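Local structure of C alpha-dehydrogenase (Sphingobium sp. SYK-6, 4YAG) at residues Asp64-Ala69 against Leu112-Met117; Gln106-Gly111 against Met155-Thr160; Ala164-Thr169 against Val183-Pro188. The protein binds NADH as a short-chain dehydrogenase/reductase and serves as a C alpha-dehydrogenase in the beta-aryl ether cleavage pathway of lignin breakdown. All blocks are in the same frame, centred on the assembly; numbering follows the deposited sequence.

Interaction 1 (Asp64-Ala69 against Leu112-Met117). With NAI (1,4-dihydronicotinamide adenine dinucleotide), chain C.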
# COMPACT_ATOMS: atom_id res chain seq x y z
N ASP A 64 6.24 -9.37 17.54
CA ASP A 64 5.59 -9.32 16.22
C ASP A 64 5.36 -7.85 15.88
O ASP A 64 4.64 -7.16 16.62
CB ASP A 64 4.26 -10.06 16.34
CG ASP A 64 3.42 -10.02 15.08
OD1 ASP A 64 3.80 -9.43 14.06
OD2 ASP A 64 2.33 -10.64 15.13
N VAL A 65 5.95 -7.36 14.79
CA VAL A 65 5.85 -5.93 14.41
C VAL A 65 4.42 -5.50 14.12
O VAL A 65 4.12 -4.30 14.11
CB VAL A 65 6.74 -5.57 13.19
CG1 VAL A 65 8.22 -5.74 13.55
CG2 VAL A 65 6.36 -6.40 11.97
N SER A 66 3.53 -6.47 13.89
CA SER A 66 2.14 -6.16 13.59
C SER A 66 1.28 -6.10 14.85
O SER A 66 0.06 -5.89 14.78
CB SER A 66 1.56 -7.12 12.54
OG SER A 66 1.46 -8.43 13.01
N ASP A 67 1.91 -6.25 16.01
CA ASP A 67 1.22 -6.15 17.30
C ASP A 67 1.56 -4.79 17.91
O ASP A 67 2.68 -4.55 18.39
CB ASP A 67 1.61 -7.31 18.21
CG ASP A 67 0.87 -7.31 19.54
OD1 ASP A 67 0.67 -6.22 20.14
OD2 ASP A 67 0.53 -8.42 20.02
N ARG A 68 0.61 -3.86 17.87
CA ARG A 68 0.89 -2.49 18.28
C ARG A 68 1.23 -2.35 19.76
O ARG A 68 2.06 -1.50 20.14
CB ARG A 68 -0.26 -1.55 17.89
CG ARG A 68 -0.35 -1.37 16.39
CD ARG A 68 -1.64 -0.68 16.01
NE ARG A 68 -1.68 -0.42 14.58
CZ ARG A 68 -2.78 -0.04 13.92
NH1 ARG A 68 -3.94 0.07 14.55
NH2 ARG A 68 -2.71 0.18 12.62
N ALA A 69 0.57 -3.15 20.61
CA ALA A 69 0.87 -3.13 22.03
C ALA A 69 2.32 -3.56 22.24
O ALA A 69 3.05 -2.96 23.04
CB ALA A 69 -0.08 -4.05 22.79
N LEU A 112 -0.19 -7.65 4.30
CA LEU A 112 -0.26 -6.23 4.56
C LEU A 112 0.15 -5.89 5.99
O LEU A 112 0.81 -4.86 6.23
CB LEU A 112 -1.63 -5.65 4.21
CG LEU A 112 -1.96 -5.61 2.72
CD1 LEU A 112 -3.44 -5.31 2.51
CD2 LEU A 112 -1.09 -4.61 1.98
N ALA A 113 -0.21 -6.76 6.93
CA ALA A 113 0.11 -6.51 8.34
C ALA A 113 1.61 -6.46 8.53
O ALA A 113 2.10 -5.58 9.20
CB ALA A 113 -0.48 -7.55 9.27
N ILE A 114 2.34 -7.43 7.99
CA ILE A 114 3.76 -7.47 8.30
C ILE A 114 4.50 -6.45 7.44
O ILE A 114 5.28 -5.64 7.94
CB ILE A 114 4.37 -8.87 8.10
CG1 ILE A 114 3.55 -9.96 8.81
CG2 ILE A 114 5.83 -8.87 8.56
CD1 ILE A 114 3.15 -9.65 10.23
N ASN A 115 4.25 -6.47 6.13
CA ASN A 115 5.11 -5.72 5.22
C ASN A 115 4.76 -4.24 5.07
O ASN A 115 5.60 -3.45 4.65
CB ASN A 115 5.14 -6.39 3.83
CG ASN A 115 5.87 -7.73 3.83
OD1 ASN A 115 6.55 -8.09 4.80
ND2 ASN A 115 5.73 -8.49 2.75
N LEU A 116 3.54 -3.85 5.43
CA LEU A 116 3.15 -2.45 5.37
C LEU A 116 2.86 -1.91 6.77
O LEU A 116 3.40 -0.85 7.16
CB LEU A 116 1.95 -2.25 4.43
CG LEU A 116 1.42 -0.81 4.38
CD1 LEU A 116 2.51 0.19 4.05
CD2 LEU A 116 0.27 -0.67 3.36
N MET A 117 2.02 -2.59 7.55
CA MET A 117 1.71 -2.06 8.87
C MET A 117 2.91 -2.19 9.83
O MET A 117 3.01 -1.43 10.77
CB MET A 117 0.44 -2.70 9.46
CG MET A 117 -0.08 -1.96 10.69
SD MET A 117 -0.36 -0.17 10.40
CE MET A 117 -1.69 -0.25 9.25
PA NAI C . 14.94 -13.06 6.75
O1A NAI C . 13.76 -13.97 6.95
O2A NAI C . 16.31 -13.70 6.72
O5B NAI C . 14.94 -11.92 7.84
C5B NAI C . 13.73 -11.37 8.27
C4B NAI C . 13.63 -11.52 9.73
O4B NAI C . 12.41 -10.79 10.08
C3B NAI C . 13.52 -12.88 10.25
O3B NAI C . 14.48 -13.15 11.29
C2B NAI C . 12.15 -13.00 10.70
O2B NAI C . 11.97 -13.92 11.78
C1B NAI C . 11.74 -11.63 11.03
N9A NAI C . 10.32 -11.42 10.99
C8A NAI C . 9.41 -11.89 10.07
N7A NAI C . 8.17 -11.52 10.42
C5A NAI C . 8.24 -10.78 11.58
C6A NAI C . 7.32 -10.14 12.41
N6A NAI C . 5.95 -10.24 12.14
N1A NAI C . 7.75 -9.48 13.51
C2A NAI C . 9.08 -9.44 13.81
N3A NAI C . 10.00 -10.04 13.04
C4A NAI C . 9.61 -10.72 11.94
O3 NAI C . 14.65 -12.38 5.35
PN NAI C . 15.24 -11.03 4.67
O1N NAI C . 16.51 -10.54 5.36
O2N NAI C . 15.42 -11.39 3.22
O5D NAI C . 14.05 -9.97 4.88
C5D NAI C . 14.29 -8.63 5.30
C4D NAI C . 13.51 -7.69 4.45
O4D NAI C . 14.13 -7.65 3.11
C3D NAI C . 12.11 -8.07 4.25
O3D NAI C . 11.27 -6.91 4.43
C2D NAI C . 12.02 -8.55 2.87
O2D NAI C . 10.71 -8.36 2.33
C1D NAI C . 13.00 -7.74 2.16
N1N NAI C . 13.54 -8.19 0.93
C2N NAI C . 14.38 -9.28 0.81
C3N NAI C . 14.89 -9.62 -0.43
C7N NAI C . 15.80 -10.79 -0.58
O7N NAI C . 16.15 -11.21 -1.70
N7N NAI C . 16.34 -11.38 0.64
C4N NAI C . 14.58 -8.89 -1.56
C5N NAI C . 13.79 -7.77 -1.42
C6N NAI C . 13.29 -7.42 -0.19
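Ile114 sets its CD1 methyl against Asp64 and Ser66, 3.5 Å from Ser66 OG, at the adenine end of the NADH pocket in the Rossmann fold. The side chains of Asp64 and Ile114 cross at about a right angle. Three donors hold Asp64 OD1. Adenine N6A of NADH donates to Asp64 OD1 at 3.0 Å. Ser66 OG and Ser66 N reach that oxygen from one face of the carboxylate, OG at 2.8 Å, and the bond from N closes an Asx turn. Asp64 OD2 forms a salt bridge with Arg205. An alanine in place of Asp64 would probably leave the adenine amino group without this acceptor, cost Arg205 its salt bridge and let the turn slacken. Val65 N donates to adenine N1A at 3.1 Å, while Val65 CG2 packs on Ile114 CG2 at 4.2 Å. Further along, the Arg68 chain is extended from CG to NE, whereas Met117 is bent at chi2 and chi3. Arg68 NH2 forms a salt bridge with Asp109 OD1 of the second subunit. Met117 SD lies in plane at the guanidinium edge and accepts a weak bond from Arg68 NH2, 3.3 Å long with an N-H...S angle of 159°.

Interaction 2 (Gln106-Gly111 against Met155-Thr160). With NAI (1,4-dihydronicotinamide adenine dinucleotide), chain C.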
# COMPACT_ATOMS: atom_id res chain seq x y z
N GLN A 106 -7.16 -13.96 4.66
CA GLN A 106 -6.12 -14.14 5.67
C GLN A 106 -4.74 -13.86 5.09
O GLN A 106 -3.89 -13.29 5.77
CB GLN A 106 -6.15 -15.54 6.29
CG GLN A 106 -7.22 -15.75 7.35
CD GLN A 106 -6.76 -15.26 8.72
OE1 GLN A 106 -6.60 -14.06 8.92
NE2 GLN A 106 -6.51 -16.20 9.65
N ASP A 107 -4.52 -14.28 3.85
CA ASP A 107 -3.25 -14.03 3.20
C ASP A 107 -3.03 -12.55 2.90
O ASP A 107 -1.93 -12.01 3.12
CB ASP A 107 -3.16 -14.89 1.94
CG ASP A 107 -3.24 -16.36 2.25
OD1 ASP A 107 -2.54 -16.79 3.19
OD2 ASP A 107 -4.02 -17.11 1.60
N TRP A 108 -4.06 -11.85 2.45
CA TRP A 108 -3.98 -10.39 2.28
C TRP A 108 -3.69 -9.69 3.60
O TRP A 108 -2.81 -8.85 3.69
CB TRP A 108 -5.28 -9.85 1.69
CG TRP A 108 -5.29 -9.87 0.19
CD1 TRP A 108 -6.01 -10.70 -0.62
CD2 TRP A 108 -4.53 -9.03 -0.67
NE1 TRP A 108 -5.74 -10.41 -1.94
CE2 TRP A 108 -4.83 -9.39 -1.99
CE3 TRP A 108 -3.62 -8.00 -0.45
CZ2 TRP A 108 -4.24 -8.76 -3.08
CZ3 TRP A 108 -3.04 -7.38 -1.52
CH2 TRP A 108 -3.35 -7.76 -2.82
N ASP A 109 -4.44 -10.07 4.63
CA ASP A 109 -4.28 -9.43 5.92
C ASP A 109 -2.89 -9.67 6.49
O ASP A 109 -2.28 -8.76 7.02
CB ASP A 109 -5.37 -9.90 6.87
CG ASP A 109 -6.74 -9.34 6.51
OD1 ASP A 109 -6.81 -8.35 5.75
OD2 ASP A 109 -7.75 -9.89 7.01
N TYR A 110 -2.40 -10.89 6.36
CA TYR A 110 -1.04 -11.23 6.78
C TYR A 110 0.01 -10.42 6.04
O TYR A 110 0.88 -9.78 6.63
CB TYR A 110 -0.82 -12.70 6.49
CG TYR A 110 0.60 -13.24 6.53
CD1 TYR A 110 1.46 -12.94 7.56
CD2 TYR A 110 1.04 -14.10 5.54
CE1 TYR A 110 2.73 -13.47 7.59
CE2 TYR A 110 2.29 -14.64 5.57
CZ TYR A 110 3.14 -14.33 6.59
OH TYR A 110 4.39 -14.91 6.62
N GLY A 111 -0.06 -10.43 4.72
CA GLY A 111 0.96 -9.76 3.95
C GLY A 111 0.99 -8.26 4.17
O GLY A 111 2.06 -7.63 4.19
N MET A 155 2.87 -12.66 -7.10
CA MET A 155 3.51 -11.77 -6.12
C MET A 155 2.67 -10.55 -5.78
O MET A 155 3.18 -9.54 -5.30
CB MET A 155 4.87 -11.32 -6.66
CG MET A 155 5.71 -12.50 -7.13
SD MET A 155 7.36 -12.56 -6.46
CE MET A 155 8.10 -13.76 -7.57
N ALA A 156 1.36 -10.63 -6.00
CA ALA A 156 0.52 -9.45 -5.83
C ALA A 156 0.56 -8.86 -4.42
O ALA A 156 0.66 -7.65 -4.26
CB ALA A 156 -0.92 -9.75 -6.19
N ILE A 157 0.45 -9.71 -3.40
CA ILE A 157 0.35 -9.20 -2.03
C ILE A 157 1.67 -8.54 -1.62
O ILE A 157 1.70 -7.47 -0.98
CB ILE A 157 -0.05 -10.33 -1.07
CG1 ILE A 157 -1.40 -10.90 -1.46
CG2 ILE A 157 -0.10 -9.79 0.37
CD1 ILE A 157 -1.82 -12.13 -0.67
N TYR A 158 2.77 -9.19 -1.99
CA TYR A 158 4.11 -8.69 -1.70
C TYR A 158 4.35 -7.37 -2.40
O TYR A 158 4.72 -6.38 -1.78
CB TYR A 158 5.15 -9.70 -2.19
CG TYR A 158 6.56 -9.41 -1.73
CD1 TYR A 158 6.93 -9.65 -0.41
CD2 TYR A 158 7.52 -8.93 -2.59
CE1 TYR A 158 8.23 -9.42 0.02
CE2 TYR A 158 8.82 -8.69 -2.16
CZ TYR A 158 9.17 -8.94 -0.87
OH TYR A 158 10.47 -8.70 -0.46
N ALA A 159 4.12 -7.33 -3.71
CA ALA A 159 4.39 -6.12 -4.48
C ALA A 159 3.58 -4.93 -4.01
O ALA A 159 4.08 -3.81 -3.94
CB ALA A 159 4.12 -6.36 -5.93
N THR A 160 2.30 -5.17 -3.73
CA THR A 160 1.38 -4.13 -3.31
C THR A 160 1.87 -3.46 -2.03
O THR A 160 1.92 -2.24 -1.91
CB THR A 160 -0.05 -4.71 -3.14
OG1 THR A 160 -0.54 -5.17 -4.40
CG2 THR A 160 -1.02 -3.69 -2.58
PA NAI C . 14.94 -13.06 6.75
O1A NAI C . 13.76 -13.97 6.95
O2A NAI C . 16.31 -13.70 6.72
O5B NAI C . 14.94 -11.92 7.84
C5B NAI C . 13.73 -11.37 8.27
C4B NAI C . 13.63 -11.52 9.73
O4B NAI C . 12.41 -10.79 10.08
C3B NAI C . 13.52 -12.88 10.25
O3B NAI C . 14.48 -13.15 11.29
C2B NAI C . 12.15 -13.00 10.70
O2B NAI C . 11.97 -13.92 11.78
C1B NAI C . 11.74 -11.63 11.03
N9A NAI C . 10.32 -11.42 10.99
C8A NAI C . 9.41 -11.89 10.07
N7A NAI C . 8.17 -11.52 10.42
C5A NAI C . 8.24 -10.78 11.58
C6A NAI C . 7.32 -10.14 12.41
N6A NAI C . 5.95 -10.24 12.14
N1A NAI C . 7.75 -9.48 13.51
C2A NAI C . 9.08 -9.44 13.81
N3A NAI C . 10.00 -10.04 13.04
C4A NAI C . 9.61 -10.72 11.94
O3 NAI C . 14.65 -12.38 5.35
PN NAI C . 15.24 -11.03 4.67
O1N NAI C . 16.51 -10.54 5.36
O2N NAI C . 15.42 -11.39 3.22
O5D NAI C . 14.05 -9.97 4.88
C5D NAI C . 14.29 -8.63 5.30
C4D NAI C . 13.51 -7.69 4.45
O4D NAI C . 14.13 -7.65 3.11
C3D NAI C . 12.11 -8.07 4.25
O3D NAI C . 11.27 -6.91 4.43
C2D NAI C . 12.02 -8.55 2.87
O2D NAI C . 10.71 -8.36 2.33
C1D NAI C . 13.00 -7.74 2.16
N1N NAI C . 13.54 -8.19 0.93
C2N NAI C . 14.38 -9.28 0.81
C3N NAI C . 14.89 -9.62 -0.43
C7N NAI C . 15.80 -10.79 -0.58
O7N NAI C . 16.15 -11.21 -1.70
N7N NAI C . 16.34 -11.38 0.64
C4N NAI C . 14.58 -8.89 -1.56
C5N NAI C . 13.79 -7.77 -1.42
C6N NAI C . 13.29 -7.42 -0.19
O HOH W 1 3.02 -8.13 1.52
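Trp108 lays one face of its indole over Ile157, and Ile157 CG1 stands almost above the centre of the six-membered ring. This is a CH-pi contact. Ile157 CG1 is 3.6 Å from the ring centroid of Trp108 and only 5° off the ring normal. With CG1 anti to the carbonyl carbon (chi1 -60°), that carbon lies over the indole. The other branch of Ile157, CG2, goes to the backbone of the facing helix and meets Gly111 CA at 3.7 Å. A glycine leaves room for that methyl, since a CB at Gly111 would collide with it. Ile157 CD1, at the end of the branch over the ring, rests on Asp107 O at 3.8 Å. Beyond the ring, Thr160 OG1 lies near the indole plane at its edge, 4.1 Å from Trp108 CH2. That hydroxyl donates to Ala156 O at 2.8 Å, and Thr160 N reaches the same oxygen from the opposite face. A water joins the two backbones, donating to Ile157 O and more weakly to Gly111 O. Tyr158 turns away from this packing. Its OH is hydrogen-bonded to NADH O2D at 2.8 Å, and with Lys162 it fits the YxxxK pattern of the family. The short helix segments run nearly parallel, 29° apart. Asp107 OD1 is bound outside the contact by Ser210 and Arg202. Trp108 and Thr160 also pack on Leu168 of the second subunit, so helices 105-133 and 156-177, which flank the parallel sheet, meet here at the dimer interface.

Interaction 3 (Ala164-Thr169 against Val183-Pro188). With NAI (1,4-dihydronicotinamide adenine dinucleotide), chain C.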
# COMPACT_ATOMS: atom_id res chain seq x y z
N ALA A 164 3.80 0.42 -1.46
CA ALA A 164 3.30 1.33 -0.44
C ALA A 164 4.42 1.80 0.50
O ALA A 164 4.44 2.94 0.91
CB ALA A 164 2.19 0.69 0.37
N VAL A 165 5.34 0.90 0.84
CA VAL A 165 6.44 1.29 1.71
C VAL A 165 7.35 2.34 1.07
O VAL A 165 7.86 3.25 1.73
CB VAL A 165 7.26 0.04 2.13
CG1 VAL A 165 8.53 0.45 2.90
CG2 VAL A 165 6.41 -0.86 2.98
N ILE A 166 7.56 2.22 -0.24
CA ILE A 166 8.36 3.20 -0.93
C ILE A 166 7.69 4.59 -0.81
O ILE A 166 8.32 5.57 -0.43
CB ILE A 166 8.56 2.81 -2.41
CG1 ILE A 166 9.38 1.51 -2.51
CG2 ILE A 166 9.22 3.96 -3.15
CD1 ILE A 166 9.40 0.91 -3.91
N THR A 167 6.40 4.65 -1.13
CA THR A 167 5.66 5.92 -1.09
C THR A 167 5.58 6.45 0.34
O THR A 167 5.73 7.64 0.57
CB THR A 167 4.28 5.73 -1.69
OG1 THR A 167 4.44 5.33 -3.06
CG2 THR A 167 3.45 7.02 -1.63
N LEU A 168 5.32 5.57 1.30
CA LEU A 168 5.30 5.95 2.71
C LEU A 168 6.57 6.69 3.06
O LEU A 168 6.55 7.75 3.70
CB LEU A 168 5.15 4.68 3.56
CG LEU A 168 5.37 4.83 5.07
CD1 LEU A 168 4.26 5.69 5.66
CD2 LEU A 168 5.45 3.48 5.74
N THR A 169 7.70 6.13 2.66
CA THR A 169 8.99 6.68 3.04
C THR A 169 9.18 8.06 2.41
O THR A 169 9.64 9.01 3.04
CB THR A 169 10.14 5.75 2.66
OG1 THR A 169 9.90 4.44 3.17
CG2 THR A 169 11.45 6.28 3.22
N VAL A 183 15.30 9.93 6.37
CA VAL A 183 14.67 8.67 5.99
C VAL A 183 15.27 8.08 4.73
O VAL A 183 15.76 8.79 3.86
CB VAL A 183 13.13 8.79 5.82
CG1 VAL A 183 12.50 9.41 7.06
CG2 VAL A 183 12.77 9.62 4.59
N THR A 184 15.24 6.75 4.67
CA THR A 184 15.75 5.99 3.54
C THR A 184 14.81 4.83 3.28
O THR A 184 14.37 4.17 4.21
CB THR A 184 17.13 5.38 3.85
OG1 THR A 184 18.07 6.42 4.13
CG2 THR A 184 17.64 4.52 2.71
N VAL A 185 14.50 4.58 2.01
CA VAL A 185 13.86 3.32 1.65
C VAL A 185 14.88 2.47 0.90
O VAL A 185 15.50 2.92 -0.09
CB VAL A 185 12.54 3.50 0.85
CG1 VAL A 185 12.74 4.30 -0.42
CG2 VAL A 185 11.94 2.13 0.55
N LEU A 186 15.08 1.27 1.43
CA LEU A 186 15.95 0.27 0.84
C LEU A 186 15.15 -0.65 -0.05
O LEU A 186 14.12 -1.18 0.36
CB LEU A 186 16.60 -0.52 1.99
CG LEU A 186 17.38 -1.77 1.62
CD1 LEU A 186 18.55 -1.49 0.71
CD2 LEU A 186 17.83 -2.48 2.90
N MET A 187 15.61 -0.80 -1.29
CA MET A 187 14.95 -1.60 -2.30
C MET A 187 15.90 -2.68 -2.80
O MET A 187 16.70 -2.44 -3.71
CB MET A 187 14.48 -0.69 -3.45
CG MET A 187 13.42 0.28 -2.98
SD MET A 187 13.10 1.62 -4.14
CE MET A 187 14.59 2.56 -3.98
N PRO A 188 15.87 -3.85 -2.13
CA PRO A 188 16.80 -4.87 -2.57
C PRO A 188 16.34 -5.69 -3.77
O PRO A 188 15.14 -5.88 -4.02
CB PRO A 188 16.93 -5.79 -1.35
CG PRO A 188 16.40 -5.01 -0.18
CD PRO A 188 15.32 -4.15 -0.80
PA NAI C . 14.94 -13.06 6.75
O1A NAI C . 13.76 -13.97 6.95
O2A NAI C . 16.31 -13.70 6.72
O5B NAI C . 14.94 -11.92 7.84
C5B NAI C . 13.73 -11.37 8.27
C4B NAI C . 13.63 -11.52 9.73
O4B NAI C . 12.41 -10.79 10.08
C3B NAI C . 13.52 -12.88 10.25
O3B NAI C . 14.48 -13.15 11.29
C2B NAI C . 12.15 -13.00 10.70
O2B NAI C . 11.97 -13.92 11.78
C1B NAI C . 11.74 -11.63 11.03
N9A NAI C . 10.32 -11.42 10.99
C8A NAI C . 9.41 -11.89 10.07
N7A NAI C . 8.17 -11.52 10.42
C5A NAI C . 8.24 -10.78 11.58
C6A NAI C . 7.32 -10.14 12.41
N6A NAI C . 5.95 -10.24 12.14
N1A NAI C . 7.75 -9.48 13.51
C2A NAI C . 9.08 -9.44 13.81
N3A NAI C . 10.00 -10.04 13.04
C4A NAI C . 9.61 -10.72 11.94
O3 NAI C . 14.65 -12.38 5.35
PN NAI C . 15.24 -11.03 4.67
O1N NAI C . 16.51 -10.54 5.36
O2N NAI C . 15.42 -11.39 3.22
O5D NAI C . 14.05 -9.97 4.88
C5D NAI C . 14.29 -8.63 5.30
C4D NAI C . 13.51 -7.69 4.45
O4D NAI C . 14.13 -7.65 3.11
C3D NAI C . 12.11 -8.07 4.25
O3D NAI C . 11.27 -6.91 4.43
C2D NAI C . 12.02 -8.55 2.87
O2D NAI C . 10.71 -8.36 2.33
C1D NAI C . 13.00 -7.74 2.16
N1N NAI C . 13.54 -8.19 0.93
C2N NAI C . 14.38 -9.28 0.81
C3N NAI C . 14.89 -9.62 -0.43
C7N NAI C . 15.80 -10.79 -0.58
O7N NAI C . 16.15 -11.21 -1.70
N7N NAI C . 16.34 -11.38 0.64
C4N NAI C . 14.58 -8.89 -1.56
C5N NAI C . 13.79 -7.77 -1.42
C6N NAI C . 13.29 -7.42 -0.19
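Val165 O is gripped by two donors of Thr169, its backbone N and its OG1, which reach the oxygen from opposite faces. The OG1 bond is 2.8 Å long and ties the threonine to its own helix in this beta-alpha-beta unit of the Rossmann fold. The helix segment runs roughly antiparallel to strand 183-187, at 161°, as expected where a crossover helix leads back into the sheet. With OG1 anti to the carbonyl carbon (chi1 -53°), Thr169 keeps it beside the backbone N, within reach of Val165 O, and OG1 also touches Val185 CB at 3.6 Å. It has a further bond with Asn141 ND2 on the neighbouring strand. The methyl of Thr169 points to the strand backbone, with CG2 3.7 Å from Thr184 C. Val183 CG2 packs against Thr169 O. One turn earlier, Ile166 crosses Val185 obliquely, with Ile166 CG1 4.0 Å from Val185 CG2. Ile166 and Met187 meet at about a right angle, with Ile166 CD1 3.8 Å from Met187 SD. All the touching residues are buried. Val183, Val185, Met187 and Ile166, with the Thr169 methyl, seat the helix on the sheet. The strand then ends at the coenzyme. Pro188 rests its CB on the nicotinamide ring, 3.7 Å from NADH C5N.

How the interactions relate
From the N terminus, 64-69 follows strand 58-62 and opens helix 68-82. Interaction 1 closes a loop from there to 112-117, a loop that contains most of helix 68-82 and strand 87-90. Interaction 2 starts at 106-111, before that loop is shut, and ends at 155-160, so the two contacts cross. They share helix 105-133 and touch where Asn115 meets Tyr158. Interaction 3 follows in series and closes the short return from helix 156-177 to strand 181-187. It shares that helix with interaction 2. Together the three link the loop after edge strand 58-62 at the adenine, the two helices at the dimer interface and the strand that leads to the nicotinamide.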